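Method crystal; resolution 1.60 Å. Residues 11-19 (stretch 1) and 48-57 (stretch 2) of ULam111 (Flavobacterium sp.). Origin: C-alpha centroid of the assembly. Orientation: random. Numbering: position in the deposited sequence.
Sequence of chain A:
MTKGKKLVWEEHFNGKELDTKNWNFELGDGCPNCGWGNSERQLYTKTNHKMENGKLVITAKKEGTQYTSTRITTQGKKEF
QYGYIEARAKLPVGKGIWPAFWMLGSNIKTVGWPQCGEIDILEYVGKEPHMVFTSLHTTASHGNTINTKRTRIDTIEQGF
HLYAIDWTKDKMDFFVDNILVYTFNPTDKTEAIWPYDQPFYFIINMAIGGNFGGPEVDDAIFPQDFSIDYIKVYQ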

# COMPACT_ATOMS: atom_id res chain seq x y z
N GLU A 11 -21.43 3.08 -10.36
CA GLU A 11 -21.31 3.75 -11.65
C GLU A 11 -20.28 3.01 -12.48
O GLU A 11 -19.07 3.04 -12.18
N HIS A 12 -20.74 2.31 -13.53
CA HIS A 12 -19.89 1.52 -14.40
C HIS A 12 -19.30 2.33 -15.55
O HIS A 12 -18.41 1.86 -16.26
N PHE A 13 -19.86 3.53 -15.77
CA PHE A 13 -19.52 4.38 -16.91
C PHE A 13 -19.61 3.62 -18.24
O PHE A 13 -18.77 3.80 -19.14
N ASN A 14 -20.64 2.80 -18.37
CA ASN A 14 -20.81 1.96 -19.55
C ASN A 14 -21.77 2.55 -20.58
O ASN A 14 -21.92 2.00 -21.67
N GLY A 15 -22.43 3.65 -20.23
CA GLY A 15 -23.37 4.27 -21.15
C GLY A 15 -22.71 4.95 -22.34
O GLY A 15 -21.48 5.05 -22.40
N LYS A 16 -23.50 5.43 -23.30
CA LYS A 16 -22.93 6.22 -24.39
C LYS A 16 -22.67 7.64 -23.93
O LYS A 16 -21.87 8.35 -24.53
N GLU A 17 -23.36 8.07 -22.88
CA GLU A 17 -23.14 9.39 -22.34
C GLU A 17 -23.22 9.34 -20.82
O GLU A 17 -23.73 8.37 -20.25
N LEU A 18 -22.72 10.38 -20.18
CA LEU A 18 -22.82 10.51 -18.73
C LEU A 18 -24.29 10.56 -18.34
O LEU A 18 -25.07 11.28 -18.95
N ASP A 19 -24.67 9.80 -17.32
CA ASP A 19 -26.06 9.79 -16.87
C ASP A 19 -26.36 11.02 -16.01
O ASP A 19 -25.98 11.07 -14.85
N ASN A 48 -15.33 18.29 -22.67
CA ASN A 48 -13.99 17.77 -22.45
C ASN A 48 -13.95 16.31 -21.97
O ASN A 48 -12.91 15.81 -21.58
N HIS A 49 -15.09 15.64 -22.02
CA HIS A 49 -15.11 14.24 -21.60
C HIS A 49 -15.75 13.35 -22.66
O HIS A 49 -16.49 13.83 -23.52
N LYS A 50 -15.48 12.06 -22.56
CA LYS A 50 -16.13 11.07 -23.42
C LYS A 50 -16.28 9.75 -22.67
O LYS A 50 -15.56 9.48 -21.71
N MET A 51 -17.24 8.95 -23.10
CA MET A 51 -17.39 7.59 -22.60
C MET A 51 -16.78 6.65 -23.62
O MET A 51 -17.23 6.57 -24.76
N GLU A 52 -15.71 5.97 -23.22
CA GLU A 52 -14.92 5.15 -24.14
C GLU A 52 -14.45 3.86 -23.49
O GLU A 52 -13.76 3.89 -22.49
N ASN A 53 -14.85 2.72 -24.07
CA ASN A 53 -14.34 1.42 -23.63
C ASN A 53 -14.65 1.15 -22.16
O ASN A 53 -13.83 0.58 -21.43
N GLY A 54 -15.83 1.59 -21.72
CA GLY A 54 -16.27 1.39 -20.35
C GLY A 54 -15.61 2.32 -19.33
O GLY A 54 -15.67 2.08 -18.13
N LYS A 55 -14.96 3.37 -19.81
CA LYS A 55 -14.34 4.36 -18.94
C LYS A 55 -14.93 5.74 -19.18
O LYS A 55 -15.23 6.10 -20.33
N LEU A 56 -15.06 6.52 -18.11
CA LEU A 56 -15.16 7.97 -18.25
C LEU A 56 -13.76 8.51 -18.52
O LEU A 56 -12.84 8.28 -17.74
N VAL A 57 -13.58 9.20 -19.65
CA VAL A 57 -12.29 9.79 -19.96
C VAL A 57 -12.41 11.31 -19.99
O VAL A 57 -13.10 11.88 -20.82

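Met-51 and Phe-13 cover the most surface in this contact, and their side chains meet each other. Residues 49-57 form a hairpin, with strands 49-52 and 55-57 joined by a type I' turn from Glu-52 to Lys-55. Residues 12-18 lie against it as loop.

Met-51 points toward stretch 1 in the m, m, m rotamer. Phe-13 and residues 15-18 touch it. CB of Met-51 lies 3.4 Å from O of Gly-15, and CG of Met-51 lies 3.7 Å from CA of Glu-17. SD of Met-51 is 3.9 Å from N of Leu-18. CE of Met-51 is 3.3 Å from O of Phe-13 and 3.5 Å from CB of Phe-13.

Phe-13 is buried and points toward the hairpin, with chi1 m. Leu-56, rotamer t, p, also points in and places its CB over one face of the ring. CB of Leu-56 is 3.6 Å from the centroid of the Phe-13 ring and 10° off the normal, a CH-pi contact. Phe-13 N is held by its own stretch, donating to Glu-11 OE1 at 2.8 Å.

Gly-54 fits closely at the turn. CA of Gly-54 is 3.4 Å from OD1 of Asn-14. An ideal CB on Gly-54 would come within 3.1 Å of that Asn-14 OD1, and the positive phi also favours glycine.

No direct hydrogen bond crosses between the stretches; water makes the polar links. Water 1 accepts from N of Met-51 at 3.0 Å and donates weakly to O of Lys-16 at 3.4 Å. Water 2 accepts from N of Leu-18 at 2.9 Å and is hydrogen-bonded to NE2 of His-49 at 2.8 Å. Leu-18 (t, p) and His-49 (chi1 p) both point inward, with CB of Leu-18 4.3 Å from NE2 of His-49.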

# COMPACT_ATOMS: atom_id res chain seq x y z
CB GLU A 11 -20.90 5.21 -11.46
CG GLU A 11 -20.55 5.91 -12.75
CD GLU A 11 -21.72 5.97 -13.73
OE1 GLU A 11 -21.82 5.07 -14.59
OE2 GLU A 11 -22.53 6.93 -13.62
CB HIS A 12 -20.66 0.34 -15.02
CG HIS A 12 -21.24 -0.63 -14.03
ND1 HIS A 12 -22.43 -0.40 -13.36
CD2 HIS A 12 -20.83 -1.87 -13.66
CE1 HIS A 12 -22.70 -1.44 -12.59
NE2 HIS A 12 -21.75 -2.34 -12.75
CB PHE A 13 -18.12 5.01 -16.74
CG PHE A 13 -18.05 6.04 -15.64
CD1 PHE A 13 -18.88 7.16 -15.66
CD2 PHE A 13 -17.17 5.87 -14.57
CE1 PHE A 13 -18.83 8.11 -14.65
CE2 PHE A 13 -17.11 6.82 -13.55
CZ PHE A 13 -17.94 7.94 -13.58
CB ASN A 14 -21.31 0.56 -19.15
CG ASN A 14 -20.19 -0.37 -18.74
OD1 ASN A 14 -19.04 -0.21 -19.16
ND2 ASN A 14 -20.53 -1.36 -17.90
CB LYS A 16 -23.84 6.27 -25.62
CG LYS A 16 -24.32 4.96 -26.19
CD LYS A 16 -24.54 5.16 -27.69
CE LYS A 16 -25.46 4.11 -28.28
NZ LYS A 16 -26.41 3.56 -27.29
CB GLU A 17 -24.12 10.42 -22.90
CG GLU A 17 -25.59 10.16 -22.63
CD GLU A 17 -26.50 11.14 -23.39
OE1 GLU A 17 -26.19 11.46 -24.56
OE2 GLU A 17 -27.50 11.60 -22.80
CB LEU A 18 -22.10 11.77 -18.27
CG LEU A 18 -21.84 11.92 -16.77
CD1 LEU A 18 -20.80 10.91 -16.34
CD2 LEU A 18 -21.33 13.33 -16.49
CB ASP A 19 -26.37 8.51 -16.09
CG ASP A 19 -27.86 8.35 -15.76
OD1 ASP A 19 -28.65 9.30 -15.93
OD2 ASP A 19 -28.23 7.24 -15.32
CB ASN A 48 -13.23 18.65 -21.44
CG ASN A 48 -12.60 19.87 -22.08
OD1 ASN A 48 -13.31 20.80 -22.49
ND2 ASN A 48 -11.27 19.90 -22.14
CB HIS A 49 -15.90 14.09 -20.31
CG HIS A 49 -17.36 14.25 -20.53
ND1 HIS A 49 -17.94 15.47 -20.74
CD2 HIS A 49 -18.35 13.33 -20.65
CE1 HIS A 49 -19.23 15.31 -20.96
NE2 HIS A 49 -19.51 14.02 -20.90
CB LYS A 50 -15.33 10.85 -24.70
CG LYS A 50 -14.01 10.15 -24.46
CD LYS A 50 -13.18 10.03 -25.72
CE LYS A 50 -11.69 10.09 -25.40
NZ LYS A 50 -10.85 9.57 -26.51
CB MET A 51 -18.86 7.24 -22.36
CG MET A 51 -19.65 8.38 -21.74
SD MET A 51 -19.15 8.70 -20.03
CE MET A 51 -19.17 7.04 -19.39
CB GLU A 52 -13.72 5.95 -24.63
CG GLU A 52 -12.85 5.23 -25.64
CD GLU A 52 -11.65 6.06 -26.04
OE1 GLU A 52 -10.75 6.25 -25.20
OE2 GLU A 52 -11.63 6.54 -27.20
CB ASN A 53 -12.83 1.33 -23.89
CG ASN A 53 -12.30 -0.09 -23.78
OD1 ASN A 53 -12.98 -1.05 -24.11
ND2 ASN A 53 -11.06 -0.22 -23.29
CB LYS A 55 -12.82 4.43 -19.15
CG LYS A 55 -11.96 3.41 -18.40
CD LYS A 55 -12.33 2.00 -18.72
CE LYS A 55 -11.27 1.02 -18.26
NZ LYS A 55 -11.22 -0.10 -19.22
CB LEU A 56 -15.76 8.62 -16.99
CG LEU A 56 -15.63 10.15 -16.91
CD1 LEU A 56 -16.49 10.84 -17.99
CD2 LEU A 56 -16.01 10.64 -15.53
CB VAL A 57 -11.71 9.29 -21.30
CG1 VAL A 57 -10.34 9.93 -21.56
CG2 VAL A 57 -11.61 7.77 -21.30
O HOH W 1 -19.00 9.92 -25.29
O HOH W 2 -21.86 12.66 -21.69